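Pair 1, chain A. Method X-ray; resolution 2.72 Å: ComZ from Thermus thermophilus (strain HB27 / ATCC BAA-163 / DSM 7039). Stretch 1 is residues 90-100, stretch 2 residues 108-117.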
# COMPACT_ATOMS: atom_id res chain seq x y z
N PRO A 90 -1.85 47.90 7.23
CA PRO A 90 -0.62 47.20 7.63
C PRO A 90 -0.24 47.49 9.07
O PRO A 90 -0.10 48.64 9.48
CB PRO A 90 0.44 47.74 6.65
CG PRO A 90 -0.31 48.37 5.54
CD PRO A 90 -1.57 48.90 6.18
N VAL A 91 0.02 46.43 9.80
CA VAL A 91 0.45 46.56 11.15
C VAL A 91 1.89 46.14 11.23
O VAL A 91 2.58 46.54 12.13
CB VAL A 91 -0.34 45.67 12.05
CG1 VAL A 91 0.41 45.48 13.34
CG2 VAL A 91 -1.68 46.29 12.30
N GLY A 92 2.36 45.33 10.29
CA GLY A 92 3.73 44.91 10.30
C GLY A 92 4.04 43.94 9.20
O GLY A 92 3.18 43.55 8.48
N ARG A 93 5.29 43.58 9.07
CA ARG A 93 5.69 42.62 8.09
C ARG A 93 6.35 41.46 8.79
O ARG A 93 6.74 41.56 9.92
CB ARG A 93 6.68 43.22 7.11
CG ARG A 93 6.56 44.71 6.88
CD ARG A 93 5.92 45.05 5.54
NE ARG A 93 6.85 44.99 4.41
CZ ARG A 93 6.49 45.18 3.14
NH1 ARG A 93 5.23 45.44 2.84
NH2 ARG A 93 7.38 45.09 2.17
N TYR A 94 6.47 40.34 8.11
CA TYR A 94 7.14 39.21 8.70
C TYR A 94 7.74 38.36 7.67
O TYR A 94 7.38 38.42 6.54
CB TYR A 94 6.26 38.39 9.61
CG TYR A 94 5.16 37.69 8.94
CD1 TYR A 94 5.40 36.68 8.06
CD2 TYR A 94 3.88 38.03 9.19
CE1 TYR A 94 4.37 36.02 7.46
CE2 TYR A 94 2.86 37.39 8.58
CZ TYR A 94 3.12 36.39 7.72
OH TYR A 94 2.08 35.77 7.13
N THR A 95 8.70 37.57 8.07
CA THR A 95 9.31 36.70 7.13
C THR A 95 9.40 35.30 7.63
O THR A 95 10.10 35.05 8.57
CB THR A 95 10.66 37.18 6.74
OG1 THR A 95 10.48 38.27 5.85
CG2 THR A 95 11.35 36.11 6.03
N ALA A 96 8.74 34.36 6.97
CA ALA A 96 8.72 32.99 7.47
C ALA A 96 9.68 32.17 6.63
O ALA A 96 9.60 32.19 5.40
CB ALA A 96 7.31 32.39 7.43
N THR A 97 10.57 31.45 7.31
CA THR A 97 11.56 30.60 6.68
C THR A 97 11.48 29.23 7.32
O THR A 97 11.29 29.12 8.53
CB THR A 97 12.99 31.13 6.84
OG1 THR A 97 13.07 32.48 6.36
CG2 THR A 97 13.94 30.30 6.03
N LEU A 98 11.60 28.20 6.48
CA LEU A 98 11.53 26.81 6.91
C LEU A 98 12.91 26.19 6.74
O LEU A 98 13.48 26.27 5.66
CB LEU A 98 10.50 26.03 6.09
CG LEU A 98 10.50 24.53 6.45
CD1 LEU A 98 10.17 24.38 7.91
CD2 LEU A 98 9.54 23.72 5.58
N TYR A 99 13.44 25.63 7.82
CA TYR A 99 14.77 25.02 7.83
C TYR A 99 14.68 23.54 8.17
O TYR A 99 14.00 23.15 9.14
CB TYR A 99 15.67 25.72 8.85
CG TYR A 99 15.76 27.20 8.67
CD1 TYR A 99 14.84 28.05 9.27
CD2 TYR A 99 16.79 27.76 7.94
CE1 TYR A 99 14.93 29.41 9.13
CE2 TYR A 99 16.90 29.12 7.80
CZ TYR A 99 15.98 29.96 8.40
OH TYR A 99 16.11 31.34 8.21
N LYS A 100 15.40 22.71 7.43
CA LYS A 100 15.49 21.30 7.77
C LYS A 100 16.82 21.02 8.46
O LYS A 100 17.83 21.67 8.20
CB LYS A 100 15.32 20.39 6.54
CG LYS A 100 16.59 20.08 5.81
CD LYS A 100 16.28 19.23 4.60
CE LYS A 100 17.14 18.01 4.59
NZ LYS A 100 17.17 17.51 3.20
N PHE A 108 12.26 19.63 11.61
CA PHE A 108 12.11 20.88 10.89
C PHE A 108 11.92 22.04 11.86
O PHE A 108 11.23 21.92 12.88
CB PHE A 108 10.92 20.82 9.93
CG PHE A 108 11.03 19.73 8.91
CD1 PHE A 108 10.64 18.43 9.23
CD2 PHE A 108 11.50 19.99 7.63
CE1 PHE A 108 10.74 17.42 8.32
CE2 PHE A 108 11.59 18.96 6.70
CZ PHE A 108 11.21 17.68 7.05
N THR A 109 12.53 23.18 11.52
CA THR A 109 12.40 24.42 12.29
C THR A 109 11.70 25.45 11.43
O THR A 109 12.14 25.75 10.31
CB THR A 109 13.78 24.96 12.78
OG1 THR A 109 14.44 23.97 13.61
CG2 THR A 109 13.64 26.31 13.56
N LEU A 110 10.57 25.96 11.93
CA LEU A 110 9.83 27.05 11.30
C LEU A 110 10.18 28.36 12.02
O LEU A 110 10.09 28.43 13.25
CB LEU A 110 8.33 26.79 11.37
CG LEU A 110 7.39 27.73 10.63
CD1 LEU A 110 7.76 28.01 9.14
CD2 LEU A 110 5.96 27.29 10.81
N VAL A 111 10.64 29.37 11.28
CA VAL A 111 11.07 30.65 11.86
C VAL A 111 10.34 31.80 11.19
O VAL A 111 10.35 31.92 9.96
CB VAL A 111 12.60 30.84 11.75
CG1 VAL A 111 12.99 32.27 11.88
CG2 VAL A 111 13.30 30.09 12.81
N SER A 112 9.78 32.67 12.00
CA SER A 112 9.08 33.82 11.53
C SER A 112 9.61 35.08 12.19
O SER A 112 9.33 35.32 13.31
CB SER A 112 7.61 33.64 11.84
OG SER A 112 6.99 34.81 12.26
N GLU A 113 10.37 35.88 11.46
CA GLU A 113 10.91 37.14 11.95
C GLU A 113 9.90 38.22 11.71
O GLU A 113 9.62 38.51 10.61
CB GLU A 113 12.13 37.51 11.15
CG GLU A 113 13.35 36.67 11.40
CD GLU A 113 14.49 36.98 10.45
OE1 GLU A 113 15.10 36.04 9.91
OE2 GLU A 113 14.79 38.16 10.23
N GLY A 114 9.38 38.85 12.74
CA GLY A 114 8.40 39.89 12.54
C GLY A 114 8.83 41.28 12.93
O GLY A 114 9.73 41.45 13.71
N THR A 115 8.24 42.29 12.32
CA THR A 115 8.57 43.67 12.64
C THR A 115 7.33 44.47 12.68
O THR A 115 6.47 44.26 11.90
CB THR A 115 9.43 44.37 11.60
OG1 THR A 115 8.67 44.52 10.42
CG2 THR A 115 10.66 43.62 11.28
N SER A 116 7.27 45.44 13.57
CA SER A 116 6.10 46.28 13.66
C SER A 116 6.41 47.59 14.32
O SER A 116 6.53 47.64 15.52
CB SER A 116 5.00 45.58 14.44
OG SER A 116 4.14 46.49 15.06
N GLY A 117 6.49 48.67 13.55
CA GLY A 117 6.77 49.95 14.15
C GLY A 117 8.10 50.01 14.84
O GLY A 117 8.17 50.26 16.05

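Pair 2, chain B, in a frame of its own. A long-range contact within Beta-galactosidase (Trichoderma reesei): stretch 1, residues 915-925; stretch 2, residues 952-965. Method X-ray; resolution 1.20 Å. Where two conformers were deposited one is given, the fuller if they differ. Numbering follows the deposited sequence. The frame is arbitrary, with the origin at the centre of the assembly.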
# COMPACT_ATOMS: atom_id res chain seq x y z
N ALA B 915 -16.39 -26.03 -14.22
CA ALA B 915 -16.38 -25.18 -15.40
C ALA B 915 -15.93 -23.76 -15.04
O ALA B 915 -16.23 -23.19 -13.98
CB ALA B 915 -17.75 -25.15 -16.04
N PRO B 916 -15.17 -23.19 -15.96
CA PRO B 916 -14.58 -21.88 -15.73
C PRO B 916 -15.56 -20.71 -15.78
O PRO B 916 -16.48 -20.70 -16.62
CB PRO B 916 -13.57 -21.76 -16.89
CG PRO B 916 -14.17 -22.64 -17.95
CD PRO B 916 -14.81 -23.81 -17.26
N TYR B 917 -15.37 -19.75 -14.87
CA TYR B 917 -16.20 -18.57 -14.89
C TYR B 917 -15.41 -17.36 -14.34
O TYR B 917 -14.41 -17.54 -13.67
CB TYR B 917 -17.49 -18.75 -14.10
CG TYR B 917 -17.35 -18.90 -12.59
CD1 TYR B 917 -17.05 -20.15 -12.03
CD2 TYR B 917 -17.54 -17.82 -11.77
CE1 TYR B 917 -16.93 -20.29 -10.66
CE2 TYR B 917 -17.43 -17.97 -10.39
CZ TYR B 917 -17.13 -19.18 -9.84
OH TYR B 917 -17.03 -19.29 -8.48
N ARG B 918 -16.00 -16.22 -14.69
CA ARG B 918 -15.49 -14.96 -14.15
C ARG B 918 -16.62 -14.34 -13.35
O ARG B 918 -17.79 -14.48 -13.76
CB ARG B 918 -15.03 -14.00 -15.27
CG ARG B 918 -13.98 -14.73 -16.12
CD ARG B 918 -13.57 -13.93 -17.33
NE ARG B 918 -12.81 -12.69 -17.09
CZ ARG B 918 -11.50 -12.61 -17.08
NH1 ARG B 918 -10.76 -13.72 -17.24
NH2 ARG B 918 -10.92 -11.44 -16.88
N ALA B 919 -16.34 -13.73 -12.23
CA ALA B 919 -17.41 -13.09 -11.46
C ALA B 919 -16.93 -11.70 -11.04
O ALA B 919 -15.71 -11.42 -10.91
CB ALA B 919 -17.72 -13.90 -10.19
N LEU B 920 -17.87 -10.81 -10.87
CA LEU B 920 -17.64 -9.48 -10.31
C LEU B 920 -18.45 -9.39 -9.00
O LEU B 920 -19.61 -9.81 -8.98
CB LEU B 920 -18.10 -8.39 -11.26
CG LEU B 920 -17.43 -8.37 -12.62
CD1 LEU B 920 -18.15 -7.41 -13.54
CD2 LEU B 920 -15.97 -7.89 -12.43
N LEU B 921 -17.81 -8.83 -8.00
CA LEU B 921 -18.43 -8.64 -6.68
C LEU B 921 -18.77 -7.16 -6.50
O LEU B 921 -17.86 -6.33 -6.65
CB LEU B 921 -17.47 -9.12 -5.58
CG LEU B 921 -17.94 -8.84 -4.16
CD1 LEU B 921 -19.17 -9.67 -3.77
CD2 LEU B 921 -16.77 -9.16 -3.21
N TYR B 922 -19.99 -6.82 -6.17
CA TYR B 922 -20.39 -5.46 -5.86
C TYR B 922 -20.91 -5.41 -4.44
O TYR B 922 -21.62 -6.31 -4.00
CB TYR B 922 -21.46 -5.03 -6.82
CG TYR B 922 -20.96 -4.60 -8.17
CD1 TYR B 922 -20.71 -3.23 -8.31
CD2 TYR B 922 -20.77 -5.38 -9.30
CE1 TYR B 922 -20.27 -2.57 -9.43
CE2 TYR B 922 -20.30 -4.70 -10.47
CZ TYR B 922 -20.05 -3.37 -10.53
OH TYR B 922 -19.63 -2.70 -11.70
N VAL B 923 -20.54 -4.36 -3.76
CA VAL B 923 -21.08 -4.08 -2.41
C VAL B 923 -21.57 -2.64 -2.38
O VAL B 923 -20.75 -1.73 -2.52
CB VAL B 923 -20.05 -4.34 -1.32
CG1 VAL B 923 -20.67 -3.96 0.03
CG2 VAL B 923 -19.59 -5.80 -1.38
N ASN B 924 -22.84 -2.41 -2.20
CA ASN B 924 -23.45 -1.10 -2.18
C ASN B 924 -22.99 -0.26 -3.35
O ASN B 924 -22.74 0.94 -3.27
CB ASN B 924 -23.15 -0.39 -0.84
CG ASN B 924 -23.84 -1.14 0.29
OD1 ASN B 924 -24.95 -1.65 0.12
ND2 ASN B 924 -23.22 -1.23 1.45
N GLY B 925 -22.95 -0.94 -4.50
CA GLY B 925 -22.67 -0.28 -5.77
C GLY B 925 -21.18 -0.18 -6.11
O GLY B 925 -20.86 0.14 -7.27
N GLY B 952 -27.11 -1.93 9.34
CA GLY B 952 -28.15 -1.54 8.38
C GLY B 952 -28.13 -2.49 7.19
O GLY B 952 -27.48 -3.54 7.23
N ASP B 953 -28.89 -2.15 6.16
CA ASP B 953 -29.05 -2.95 4.97
C ASP B 953 -27.89 -2.69 4.03
O ASP B 953 -27.44 -1.55 3.84
CB ASP B 953 -30.36 -2.59 4.25
CG ASP B 953 -31.58 -3.15 4.95
OD1 ASP B 953 -31.40 -4.06 5.81
OD2 ASP B 953 -32.71 -2.71 4.68
N ASN B 954 -27.40 -3.73 3.45
CA ASN B 954 -26.41 -3.66 2.37
C ASN B 954 -26.99 -4.37 1.16
O ASN B 954 -27.87 -5.23 1.33
CB ASN B 954 -25.13 -4.38 2.80
CG ASN B 954 -24.52 -3.70 4.01
OD1 ASN B 954 -23.80 -2.70 3.86
ND2 ASN B 954 -24.82 -4.22 5.19
N TRP B 955 -26.49 -4.03 -0.01
CA TRP B 955 -26.85 -4.75 -1.25
C TRP B 955 -25.58 -5.38 -1.77
O TRP B 955 -24.56 -4.66 -1.92
CB TRP B 955 -27.39 -3.71 -2.24
CG TRP B 955 -28.87 -3.59 -1.86
CD1 TRP B 955 -29.38 -2.61 -1.03
CD2 TRP B 955 -29.94 -4.46 -2.26
NE1 TRP B 955 -30.73 -2.85 -0.91
CE2 TRP B 955 -31.10 -3.95 -1.65
CE3 TRP B 955 -30.06 -5.60 -3.06
CZ2 TRP B 955 -32.35 -4.56 -1.83
CZ3 TRP B 955 -31.31 -6.21 -3.25
CH2 TRP B 955 -32.46 -5.68 -2.62
N ILE B 956 -25.61 -6.68 -2.01
CA ILE B 956 -24.48 -7.45 -2.52
C ILE B 956 -24.80 -7.99 -3.91
O ILE B 956 -25.88 -8.52 -4.14
CB ILE B 956 -24.12 -8.62 -1.59
CG1 ILE B 956 -23.54 -8.19 -0.24
CG2 ILE B 956 -23.18 -9.59 -2.29
CD1 ILE B 956 -22.29 -7.34 -0.35
N GLY B 957 -23.85 -7.84 -4.83
CA GLY B 957 -24.07 -8.22 -6.20
C GLY B 957 -23.00 -9.18 -6.64
O GLY B 957 -21.81 -9.00 -6.30
N VAL B 958 -23.37 -10.18 -7.42
CA VAL B 958 -22.42 -11.09 -8.02
C VAL B 958 -22.80 -11.25 -9.50
O VAL B 958 -23.87 -11.75 -9.82
CB VAL B 958 -22.43 -12.45 -7.32
CG1 VAL B 958 -21.45 -13.42 -8.00
CG2 VAL B 958 -22.13 -12.31 -5.85
N ALA B 959 -21.88 -10.86 -10.40
CA ALA B 959 -22.02 -11.15 -11.82
C ALA B 959 -21.34 -12.50 -12.05
O ALA B 959 -20.30 -12.72 -11.51
CB ALA B 959 -21.40 -10.06 -12.71
N LEU B 960 -21.99 -13.32 -12.87
CA LEU B 960 -21.47 -14.65 -13.20
C LEU B 960 -21.40 -14.76 -14.71
O LEU B 960 -22.46 -14.75 -15.36
CB LEU B 960 -22.41 -15.71 -12.59
CG LEU B 960 -22.11 -17.15 -12.99
CD1 LEU B 960 -20.75 -17.53 -12.45
CD2 LEU B 960 -23.22 -18.07 -12.49
N TRP B 961 -20.20 -14.89 -15.24
CA TRP B 961 -19.96 -15.05 -16.66
C TRP B 961 -19.44 -16.48 -16.83
O TRP B 961 -18.28 -16.76 -16.49
CB TRP B 961 -18.99 -13.97 -17.15
CG TRP B 961 -18.49 -14.08 -18.56
CD1 TRP B 961 -18.79 -14.94 -19.59
CD2 TRP B 961 -17.50 -13.20 -19.16
NE1 TRP B 961 -18.08 -14.66 -20.74
CE2 TRP B 961 -17.28 -13.59 -20.48
CE3 TRP B 961 -16.81 -12.11 -18.62
CZ2 TRP B 961 -16.36 -12.93 -21.33
CZ3 TRP B 961 -15.91 -11.45 -19.43
CH2 TRP B 961 -15.69 -11.86 -20.77
N ALA B 962 -20.32 -17.32 -17.38
CA ALA B 962 -19.97 -18.72 -17.66
C ALA B 962 -19.31 -18.76 -19.04
O ALA B 962 -19.92 -18.31 -20.03
CB ALA B 962 -21.20 -19.56 -17.66
N LEU B 963 -18.09 -19.25 -19.15
CA LEU B 963 -17.32 -19.15 -20.37
C LEU B 963 -17.54 -20.32 -21.31
O LEU B 963 -17.18 -20.19 -22.47
CB LEU B 963 -15.81 -19.13 -19.99
CG LEU B 963 -15.39 -17.83 -19.29
CD1 LEU B 963 -14.12 -18.06 -18.49
CD2 LEU B 963 -15.21 -16.74 -20.34
N GLU B 964 -18.05 -21.46 -20.82
CA GLU B 964 -18.19 -22.63 -21.62
C GLU B 964 -19.66 -23.00 -21.73
O GLU B 964 -20.53 -22.55 -20.98
CB GLU B 964 -17.35 -23.77 -21.03
CG GLU B 964 -15.86 -23.44 -21.22
CD GLU B 964 -14.92 -24.53 -20.77
OE1 GLU B 964 -15.33 -25.51 -20.11
OE2 GLU B 964 -13.70 -24.38 -21.09
N SER B 965 -19.92 -23.85 -22.71
CA SER B 965 -21.33 -24.06 -23.10
C SER B 965 -22.13 -24.82 -22.06
O SER B 965 -23.37 -24.76 -22.15
CB SER B 965 -21.33 -24.80 -24.44
OG SER B 965 -20.77 -26.10 -24.24
O HOH W 1 -18.19 -22.31 -18.05
O HOH W 2 -27.44 0.01 0.85
O HOH W 3 -24.02 -3.51 -4.92

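Both pairs are two neighbouring antiparallel β-strands whose N-to-C directions differ by 165°, with axes approaching to 4.4 Å in pair 1 and 4.5 Å in pair 2; 14 central residues superpose with an RMSD of 0.3 Å. Hydrogen-bonded and non-hydrogen-bonded pairs alternate in the same phase. R93(A)–T115(A), T95(A)–E113(A) and T97(A)–V111(A) coincide with R918(B)–W961(B), L920(B)–A959(B) and Y922(B)–G957(B), each closed by two reciprocal N–H···O bonds, for example T97(A) N to V111(A) O at 2.7 Å and Y922(B) N to G957(B) O at 2.8 Å. Between these rungs CA–H groups face carbonyls in both pairs, as in A96(A) CA to V111(A) O, 3.2 Å, and its counterpart L921(B) CA to G957(B) O, 3.4 Å.

On the sheet face carrying R93(A) and R918(B), the two arginines match, but their partners differ. The end of R93(A) leads away from the second strand, leaving its CB 4.1 Å from T115(A) OG1. R918(B) instead lays its CD over one face of the W961(B) ring, 4.2 Å from the six-membered ring centroid, in a CH-π contact. At the next rung T95(A) and E113(A) give way to L920(B) and A959(B), an apolar pair with CB atoms 4.0 Å apart. Farther along, V111(A) supplies bulk that G957(B) lacks: Y99(A) CE1 packs on V111(A) CB at 3.8 Å, with the valine at the ring edge, whereas an ideal CB on G957(B) would lie a tight 3.3 Å from Y922(B) CB.

On the opposite face, the glycine G114(A) of pair 1 matches L960(B), while Y94(A) matches the small A919(B); G92(A), whose CB would point toward the other strand, matches Y917(B). In pair 2 Y917(B) CD2 packs against L960(B) CD1 at 3.3 Å, a side-chain contact that the matching glycines of pair 1 cannot make. Y94(A) packs its CB 3.9 Å from G114(A) CA while its end leads away. L98(A) and L110(A) are replaced by V923(B) and I956(B), where CG2 of V923(B) meets CD1 of I956(B) at 3.3 Å.

The rung at Y99(A) and N924(B) shows the sharpest substitution. Y99(A) and T109(A) exchange two backbone bonds of 2.8 Å, N to O in each direction. N924(B) N also reaches W955(B) O at 2.8 Å, but the return bond from W955(B) N goes to the side-chain N924(B) OD1, 2.8 Å, while N924(B) ND2 donates to N954(B) OD1 at 2.9 Å.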